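Long-range contacts in 2-oxoglutarate-dependent dioxygenase DAO (Oryza sativa subsp. indica, PDB 6KUN), which probably oxidises the auxin indole-3-acetic acid irreversibly to inactive 2-oxoindole-3-acetic acid, using Fe(II) and 2-oxoglutarate: residues C33-G38 against S210-V215; P5-R10 against T21-D26. All coordinates share one frame; numbering follows the deposited sequence.

Interaction 1 (C33-G38 against S210-V215)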
ATOM      1  N   CYS B  33      -0.184  -9.099 -22.125  1.00 16.33           N
ATOM      2  CA  CYS B  33      -0.079  -8.491 -20.810  1.00 18.31           C
ATOM      3  C   CYS B  33      -1.469  -8.060 -20.374  1.00 25.57           C
ATOM      4  O   CYS B  33      -2.248  -7.560 -21.188  1.00 22.28           O
ATOM      5  CB  CYS B  33       0.829  -7.249 -20.787  1.00 18.76           C
ATOM      6  SG  CYS B  33       1.093  -6.455 -19.118  1.00 31.51           S
ATOM      7  N   PHE B  34      -1.797  -8.298 -19.118  1.00 19.84           N
ATOM      8  CA  PHE B  34      -3.070  -7.881 -18.560  1.00 19.29           C
ATOM      9  C   PHE B  34      -2.970  -7.843 -17.044  1.00 26.34           C
ATOM     10  O   PHE B  34      -2.088  -8.470 -16.442  1.00 20.56           O
ATOM     11  CB  PHE B  34      -4.219  -8.789 -19.018  1.00 20.93           C
ATOM     12  CG  PHE B  34      -4.079 -10.252 -18.652  1.00 19.91           C
ATOM     13  CD1 PHE B  34      -3.330 -11.116 -19.432  1.00 23.23           C
ATOM     14  CD2 PHE B  34      -4.767 -10.786 -17.565  1.00 23.08           C
ATOM     15  CE1 PHE B  34      -3.220 -12.457 -19.135  1.00 25.43           C
ATOM     16  CE2 PHE B  34      -4.642 -12.177 -17.260  1.00 16.97           C
ATOM     17  CZ  PHE B  34      -3.875 -12.985 -18.048  1.00 26.47           C
ATOM     18  N   ARG B  35      -3.889  -7.093 -16.439  1.00 21.14           N
ATOM     19  CA  ARG B  35      -4.036  -7.066 -14.981  1.00 20.52           C
ATOM     20  C   ARG B  35      -5.089  -8.080 -14.545  1.00 24.27           C
ATOM     21  O   ARG B  35      -6.046  -8.338 -15.273  1.00 26.98           O
ATOM     22  CB  ARG B  35      -4.442  -5.683 -14.489  1.00 30.59           C
ATOM     23  CG  ARG B  35      -3.566  -4.547 -14.939  1.00 37.54           C
ATOM     24  CD  ARG B  35      -3.759  -3.310 -14.046  1.00 45.25           C
ATOM     25  NE  ARG B  35      -2.582  -3.068 -13.200  1.00 65.07           N
ATOM     26  CZ  ARG B  35      -1.676  -2.112 -13.412  1.00 58.14           C
ATOM     27  NH1 ARG B  35      -1.793  -1.266 -14.435  1.00 44.58           N
ATOM     28  NH2 ARG B  35      -0.647  -1.989 -12.585  1.00 51.82           N
ATOM     29  N   VAL B  36      -4.916  -8.662 -13.341  1.00 21.23           N
ATOM     30  CA  VAL B  36      -5.948  -9.539 -12.773  1.00 23.84           C
ATOM     31  C   VAL B  36      -6.445  -8.975 -11.454  1.00 32.78           C
ATOM     32  O   VAL B  36      -5.645  -8.678 -10.550  1.00 22.90           O
ATOM     33  CB  VAL B  36      -5.508 -11.000 -12.562  1.00 23.22           C
ATOM     34  CG1 VAL B  36      -5.397 -11.722 -13.881  1.00 32.38           C
ATOM     35  CG2 VAL B  36      -4.232 -11.092 -11.781  1.00 30.76           C
ATOM     36  N   SER B  37      -7.769  -8.833 -11.354  1.00 25.45           N
ATOM     37  CA  SER B  37      -8.466  -8.653 -10.087  1.00 21.46           C
ATOM     38  C   SER B  37      -9.232  -9.932  -9.814  1.00 24.06           C
ATOM     39  O   SER B  37      -9.224 -10.881 -10.616  1.00 31.02           O
ATOM     40  CB  SER B  37      -9.431  -7.481 -10.174  1.00 25.07           C
ATOM     41  OG  SER B  37     -10.399  -7.790 -11.181  1.00 42.19           O
ATOM     42  N   GLY B  38      -9.949  -9.938  -8.686  1.00 31.64           N
ATOM     43  CA  GLY B  38     -10.770 -11.085  -8.338  1.00 26.20           C
ATOM     44  C   GLY B  38      -9.973 -12.337  -8.121  1.00 35.17           C
ATOM     45  O   GLY B  38     -10.489 -13.445  -8.319  1.00 30.97           O
ATOM     46  N   SER B 210      -3.761  -5.496  -7.149  1.00 38.55           N
ATOM     47  CA  SER B 210      -3.911  -6.210  -8.411  1.00 28.07           C
ATOM     48  C   SER B 210      -2.555  -6.764  -8.826  1.00 24.09           C
ATOM     49  O   SER B 210      -1.505  -6.301  -8.364  1.00 44.69           O
ATOM     50  CB  SER B 210      -4.423  -5.314  -9.536  1.00 38.75           C
ATOM     51  OG  SER B 210      -3.336  -4.647 -10.170  1.00 39.62           O
ATOM     52  N   PHE B 211      -2.601  -7.780  -9.686  1.00 24.51           N
ATOM     53  CA  PHE B 211      -1.410  -8.436 -10.233  1.00 18.40           C
ATOM     54  C   PHE B 211      -1.363  -8.163 -11.733  1.00 19.86           C
ATOM     55  O   PHE B 211      -2.390  -7.927 -12.359  1.00 20.40           O
ATOM     56  CB  PHE B 211      -1.451  -9.957  -9.954  1.00 25.14           C
ATOM     57  CG  PHE B 211      -1.363 -10.324  -8.471  1.00 21.27           C
ATOM     58  CD1 PHE B 211      -0.155 -10.472  -7.852  1.00 21.38           C
ATOM     59  CD2 PHE B 211      -2.507 -10.588  -7.740  1.00 18.29           C
ATOM     60  CE1 PHE B 211      -0.047 -10.813  -6.498  1.00 28.60           C
ATOM     61  CE2 PHE B 211      -2.419 -10.943  -6.381  1.00 35.81           C
ATOM     62  CZ  PHE B 211      -1.179 -11.053  -5.762  1.00 23.91           C
ATOM     63  N   VAL B 212      -0.164  -8.162 -12.284  1.00 16.24           N
ATOM     64  CA  VAL B 212       0.068  -8.118 -13.729  1.00 18.02           C
ATOM     65  C   VAL B 212       0.454  -9.505 -14.195  1.00 23.69           C
ATOM     66  O   VAL B 212       1.287 -10.164 -13.557  1.00 19.27           O
ATOM     67  CB  VAL B 212       1.171  -7.095 -14.057  1.00 22.23           C
ATOM     68  CG1 VAL B 212       1.454  -7.046 -15.541  1.00 38.66           C
ATOM     69  CG2 VAL B 212       0.788  -5.734 -13.513  1.00 29.50           C
ATOM     70  N   VAL B 213      -0.115  -9.944 -15.317  1.00 16.37           N
ATOM     71  CA  VAL B 213       0.233 -11.199 -15.952  1.00 13.88           C
ATOM     72  C   VAL B 213       0.905 -10.912 -17.290  1.00 25.66           C
ATOM     73  O   VAL B 213       0.405 -10.108 -18.086  1.00 19.17           O
ATOM     74  CB  VAL B 213      -0.999 -12.104 -16.130  1.00 26.39           C
ATOM     75  CG1 VAL B 213      -0.559 -13.443 -16.774  1.00 21.24           C
ATOM     76  CG2 VAL B 213      -1.704 -12.306 -14.782  1.00 22.40           C
ATOM     77  N   ASN B 214       2.056 -11.536 -17.525  1.00 19.49           N
ATOM     78  CA  ASN B 214       2.750 -11.430 -18.813  1.00 15.12           C
ATOM     79  C   ASN B 214       2.902 -12.800 -19.446  1.00 19.95           C
ATOM     80  O   ASN B 214       3.278 -13.782 -18.774  1.00 17.78           O
ATOM     81  CB  ASN B 214       4.190 -10.819 -18.624  1.00 23.46           C
ATOM     82  CG  ASN B 214       4.144  -9.332 -18.293  1.00 35.15           C
ATOM     83  OD1 ASN B 214       3.144  -8.664 -18.508  1.00 35.01           O
ATOM     84  ND2 ASN B 214       5.249  -8.825 -17.753  1.00 37.01           N
ATOM     85  N   VAL B 215       2.684 -12.859 -20.757  1.00 18.35           N
ATOM     86  CA  VAL B 215       2.915 -14.076 -21.539  1.00 14.65           C
ATOM     87  C   VAL B 215       4.362 -14.110 -21.970  1.00 14.12           C
ATOM     88  O   VAL B 215       4.892 -13.109 -22.450  1.00 19.99           O
ATOM     89  CB  VAL B 215       1.988 -14.116 -22.786  1.00 14.44           C
ATOM     90  CG1 VAL B 215       2.267 -15.373 -23.613  1.00 21.55           C
ATOM     91  CG2 VAL B 215       0.529 -14.013 -22.355  1.00 21.13           C
TER
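Val213 lies over a face of the Phe34 ring: its CB sits 3.8 Å from the ring centroid and only 18° off the ring normal, which meets the geometry of a CH-pi contact. Phe34 achieves this with CG between its backbone N and carbonyl carbon (chi1 59°), a crowded position that swings the ring alongside its cross-strand neighbour, so the two side chains run side by side in the same direction. Val213 presents both methyls to this surface. CG1 meets the ring tip, 3.6 Å from Phe34 CZ, while CG2 reaches further along the strand to Val36 CG1. Val36 also crosses Phe211 obliquely, its CG2 3.5 Å from Phe211 CB, and the Phe211 ring leads away to meet His39 edge-to-face. An alanine in place of Phe34 would remove the ring that Val213 packs on and that reaches Leu24, Ala27 and Cys28 of helix 18-30, and would probably loosen the packing of the helix on the sheet here.

Arg35, Val212, Cys33 and Asn214 occupy the other face. Bent at chi3 (109°), Arg35 offers NE to Ser210 OG in a weak bond of 3.5 Å, whereas its NH2 is held by Asp205 O and Ser210 OG by Leu207 O. Cys33 SG packs on Val212 CG1 at 3.6 Å.

The backbone evidence defines the antiparallel register. Phe34 pairs with Val213, and Val36 with Phe211, as hydrogen-bonded pairs; Val213 N to Phe34 O is the shortest link, 2.7 Å and almost straight. This pairs strand 33-37, from the N-terminal part of the chain, with strand 211-215 within the large sheet of the jelly-roll (double-stranded beta-helix) fold of 2-oxoglutarate dioxygenases, where the side chain of Asn214 approaches those of His232 and Asp175, the predicted iron ligands.

Interaction 2 (P5-R10 against T21-D26)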
ATOM      1  N   PRO B   5      -5.477  -3.994 -20.307  1.00 31.04           N
ATOM      2  CA  PRO B   5      -6.792  -4.519 -19.933  1.00 33.21           C
ATOM      3  C   PRO B   5      -6.733  -5.140 -18.554  1.00 36.32           C
ATOM      4  O   PRO B   5      -5.711  -5.723 -18.172  1.00 24.75           O
ATOM      5  CB  PRO B   5      -7.091  -5.590 -20.997  1.00 30.95           C
ATOM      6  CG  PRO B   5      -6.065  -5.446 -22.019  1.00 32.95           C
ATOM      7  CD  PRO B   5      -4.881  -4.766 -21.407  1.00 31.02           C
ATOM      8  N   ALA B   6      -7.849  -5.015 -17.827  1.00 31.10           N
ATOM      9  CA  ALA B   6      -8.032  -5.612 -16.504  1.00 22.17           C
ATOM     10  C   ALA B   6      -9.071  -6.721 -16.617  1.00 24.32           C
ATOM     11  O   ALA B   6     -10.144  -6.510 -17.186  1.00 31.27           O
ATOM     12  CB  ALA B   6      -8.472  -4.557 -15.478  1.00 31.53           C
ATOM     13  N   ILE B   7      -8.736  -7.895 -16.095  1.00 22.46           N
ATOM     14  CA  ILE B   7      -9.556  -9.095 -16.189  1.00 24.29           C
ATOM     15  C   ILE B   7      -9.958  -9.510 -14.788  1.00 33.54           C
ATOM     16  O   ILE B   7      -9.098  -9.666 -13.915  1.00 27.20           O
ATOM     17  CB  ILE B   7      -8.792 -10.250 -16.889  1.00 21.37           C
ATOM     18  CG1 ILE B   7      -8.380  -9.854 -18.312  1.00 30.53           C
ATOM     19  CG2 ILE B   7      -9.634 -11.540 -16.908  1.00 26.41           C
ATOM     20  CD1 ILE B   7      -9.552  -9.497 -19.215  1.00 33.66           C
ATOM     21  N   ASP B   8     -11.243  -9.719 -14.578  1.00 23.94           N
ATOM     22  CA  ASP B   8     -11.723 -10.204 -13.283  1.00 30.86           C
ATOM     23  C   ASP B   8     -11.863 -11.723 -13.343  1.00 29.99           C
ATOM     24  O   ASP B   8     -12.691 -12.249 -14.100  1.00 29.82           O
ATOM     25  CB  ASP B   8     -13.050  -9.544 -12.894  1.00 40.99           C
ATOM     26  CG  ASP B   8     -13.536  -9.988 -11.532  1.00 44.40           C
ATOM     27  OD1 ASP B   8     -13.659 -11.204 -11.307  1.00 37.73           O
ATOM     28  OD2 ASP B   8     -13.778  -9.121 -10.673  1.00 58.35           O
ATOM     29  N   LEU B   9     -11.050 -12.420 -12.546  1.00 21.78           N
ATOM     30  CA  LEU B   9     -10.906 -13.861 -12.668  1.00 31.24           C
ATOM     31  C   LEU B   9     -12.119 -14.588 -12.118  1.00 33.13           C
ATOM     32  O   LEU B   9     -12.430 -15.698 -12.566  1.00 33.89           O
ATOM     33  CB  LEU B   9      -9.679 -14.355 -11.898  1.00 32.55           C
ATOM     34  CG  LEU B   9      -8.293 -14.051 -12.443  1.00 38.29           C
ATOM     35  CD1 LEU B   9      -7.190 -14.646 -11.534  1.00 37.50           C
ATOM     36  CD2 LEU B   9      -8.194 -14.616 -13.822  1.00 27.99           C
ATOM     37  N   ARG B  10     -12.792 -14.013 -11.108  1.00 36.08           N
ATOM     38  CA  ARG B  10     -14.024 -14.632 -10.628  1.00 33.72           C
ATOM     39  C   ARG B  10     -15.082 -14.570 -11.728  1.00 36.31           C
ATOM     40  O   ARG B  10     -15.842 -15.518 -11.940  1.00 33.21           O
ATOM     41  CB  ARG B  10     -14.495 -13.948  -9.346  1.00 40.09           C
ATOM     42  CG  ARG B  10     -13.356 -13.524  -8.412  1.00 66.86           C
ATOM     43  CD  ARG B  10     -13.804 -12.800  -7.122  1.00 80.03           C
ATOM     44  NE  ARG B  10     -13.896 -11.344  -7.287  1.00 73.33           N
ATOM     45  CZ  ARG B  10     -13.453 -10.441  -6.405  1.00 74.18           C
ATOM     46  NH1 ARG B  10     -12.845 -10.823  -5.276  1.00 75.06           N
ATOM     47  NH2 ARG B  10     -13.584  -9.151  -6.672  1.00 57.27           N
ATOM     48  N   THR B  21     -13.902 -13.776 -20.617  1.00 23.79           N
ATOM     49  CA  THR B  21     -12.961 -14.739 -21.162  1.00 26.56           C
ATOM     50  C   THR B  21     -12.443 -14.303 -22.529  1.00 31.28           C
ATOM     51  O   THR B  21     -11.258 -14.469 -22.844  1.00 25.58           O
ATOM     52  CB  THR B  21     -13.655 -16.099 -21.256  1.00 31.84           C
ATOM     53  OG1 THR B  21     -13.901 -16.605 -19.924  1.00 28.66           O
ATOM     54  CG2 THR B  21     -12.815 -17.093 -22.015  1.00 30.71           C
ATOM     55  N   ALA B  22     -13.321 -13.749 -23.352  1.00 24.48           N
ATOM     56  CA  ALA B  22     -12.890 -13.254 -24.636  1.00 30.18           C
ATOM     57  C   ALA B  22     -12.026 -12.016 -24.480  1.00 19.11           C
ATOM     58  O   ALA B  22     -11.124 -11.787 -25.292  1.00 23.47           O
ATOM     59  CB  ALA B  22     -14.091 -12.929 -25.513  1.00 35.40           C
ATOM     60  N   ARG B  23     -12.280 -11.198 -23.462  1.00 21.86           N
ATOM     61  CA  ARG B  23     -11.379 -10.083 -23.197  1.00 25.47           C
ATOM     62  C   ARG B  23     -10.009 -10.597 -22.799  1.00 18.83           C
ATOM     63  O   ARG B  23      -8.989 -10.007 -23.169  1.00 21.27           O
ATOM     64  CB  ARG B  23     -11.945  -9.176 -22.101  1.00 20.36           C
ATOM     65  CG  ARG B  23     -13.157  -8.358 -22.569  1.00 28.89           C
ATOM     66  CD  ARG B  23     -13.544  -7.278 -21.561  1.00 28.38           C
ATOM     67  NE  ARG B  23     -12.411  -6.434 -21.232  1.00 32.40           N
ATOM     68  CZ  ARG B  23     -11.874  -6.331 -20.016  1.00 30.22           C
ATOM     69  NH1 ARG B  23     -12.389  -6.987 -18.984  1.00 25.39           N
ATOM     70  NH2 ARG B  23     -10.841  -5.557 -19.853  1.00 37.26           N
ATOM     71  N   LEU B  24      -9.980 -11.675 -22.014  1.00 23.38           N
ATOM     72  CA  LEU B  24      -8.723 -12.302 -21.612  1.00 23.24           C
ATOM     73  C   LEU B  24      -7.931 -12.752 -22.829  1.00 24.14           C
ATOM     74  O   LEU B  24      -6.752 -12.432 -22.967  1.00 21.56           O
ATOM     75  CB  LEU B  24      -9.012 -13.504 -20.698  1.00 22.95           C
ATOM     76  CG  LEU B  24      -7.804 -14.385 -20.346  1.00 28.52           C
ATOM     77  CD1 LEU B  24      -6.701 -13.526 -19.846  1.00 22.02           C
ATOM     78  CD2 LEU B  24      -8.201 -15.418 -19.301  1.00 25.33           C
ATOM     79  N   ARG B  25      -8.585 -13.480 -23.744  1.00 21.59           N
ATOM     80  CA  ARG B  25      -7.853 -14.015 -24.894  1.00 22.46           C
ATOM     81  C   ARG B  25      -7.352 -12.875 -25.760  1.00 27.72           C
ATOM     82  O   ARG B  25      -6.201 -12.883 -26.232  1.00 23.03           O
ATOM     83  CB  ARG B  25      -8.736 -14.965 -25.695  1.00 24.89           C
ATOM     84  CG  ARG B  25      -8.006 -15.572 -26.936  1.00 31.27           C
ATOM     85  CD  ARG B  25      -8.989 -15.978 -28.075  1.00 46.86           C
ATOM     86  NE  ARG B  25     -10.109 -16.634 -27.448  1.00 45.22           N
ATOM     87  CZ  ARG B  25     -11.362 -16.212 -27.474  1.00 23.79           C
ATOM     88  NH1 ARG B  25     -11.739 -15.124 -28.166  1.00 36.39           N
ATOM     89  NH2 ARG B  25     -12.261 -16.900 -26.793  1.00 40.81           N
ATOM     90  N   ASP B  26      -8.183 -11.847 -25.916  1.00 23.41           N
ATOM     91  CA  ASP B  26      -7.807 -10.724 -26.743  1.00 24.48           C
ATOM     92  C   ASP B  26      -6.617  -9.979 -26.166  1.00 19.56           C
ATOM     93  O   ASP B  26      -5.703  -9.575 -26.900  1.00 21.26           O
ATOM     94  CB  ASP B  26      -9.008  -9.792 -26.895  1.00 33.25           C
ATOM     95  CG  ASP B  26      -8.778  -8.749 -27.924  1.00 45.31           C
ATOM     96  OD1 ASP B  26      -8.726  -9.117 -29.121  1.00 53.39           O
ATOM     97  OD2 ASP B  26      -8.623  -7.575 -27.535  1.00 55.20           O
TER
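Two nitrogens of Arg23 converge on one acceptor, the backbone oxygen of Ala6, and grip it end-on. NH1 donates to Ala6 O at 2.9 Å from within the carbonyl plane; NH2 donates to the same Ala6 O, also at 2.9 Å, but from 37° above that plane. Neither bond is straight, as expected when two N-H groups share a single oxygen, which itself stays near the guanidinium plane. Over one face of that plane lies Ile7 CD1, 3.7 Å above it and offset toward the rim, so the group is held at its edge by polar contacts and on this face by a methyl. The bend at chi3 (54°) turns the guanidinium toward the strand and brings its two terminal nitrogens onto Ala6 O, and the Ile7 and Arg23 side chains slide past each other in opposite directions. The end of Ile7 goes on to the helix backbone, CD1 lying 3.6 Å from Leu24 N.

Strand 6-8 and helix 18-30 are the first two elements of a beta-alpha-beta unit completed by strand 33-37, and their short segments run at 142°, 8.5 Å apart at closest approach.

Further out, Glu20 links both elements: OE2 forms a salt bridge with Arg23 NH1, and OE1 accepts from Asp8 N. Backbone bonds to Arg35 and Ser37 fix Ile7 in the sheet, while the side chains of Ile7 and Leu24 both touch Phe34.

Strand 33-37 joins the two contacts, whose centres lie about 9 Å apart. On one edge it pairs antiparallel with 211-215 in interaction 1; on its other edge it runs parallel to strand 6-8 of interaction 2, with probable hydrogen bonds from Arg35 N to Pro5 O (2.9 Å) and from Ile7 N to Arg35 O (2.8 Å). Phe34 connects them through side chains as well, its CZ 3.4 Å from Leu24 CD1. They differ in their distance from the active site: the Asn214 side chain in interaction 1 comes within about 5 Å of the bound 2-oxoglutarate, nearest atoms, whereas interaction 2 packs strand 6-8, at one end of the sheet, against helix 18-30, away from the annotated sites.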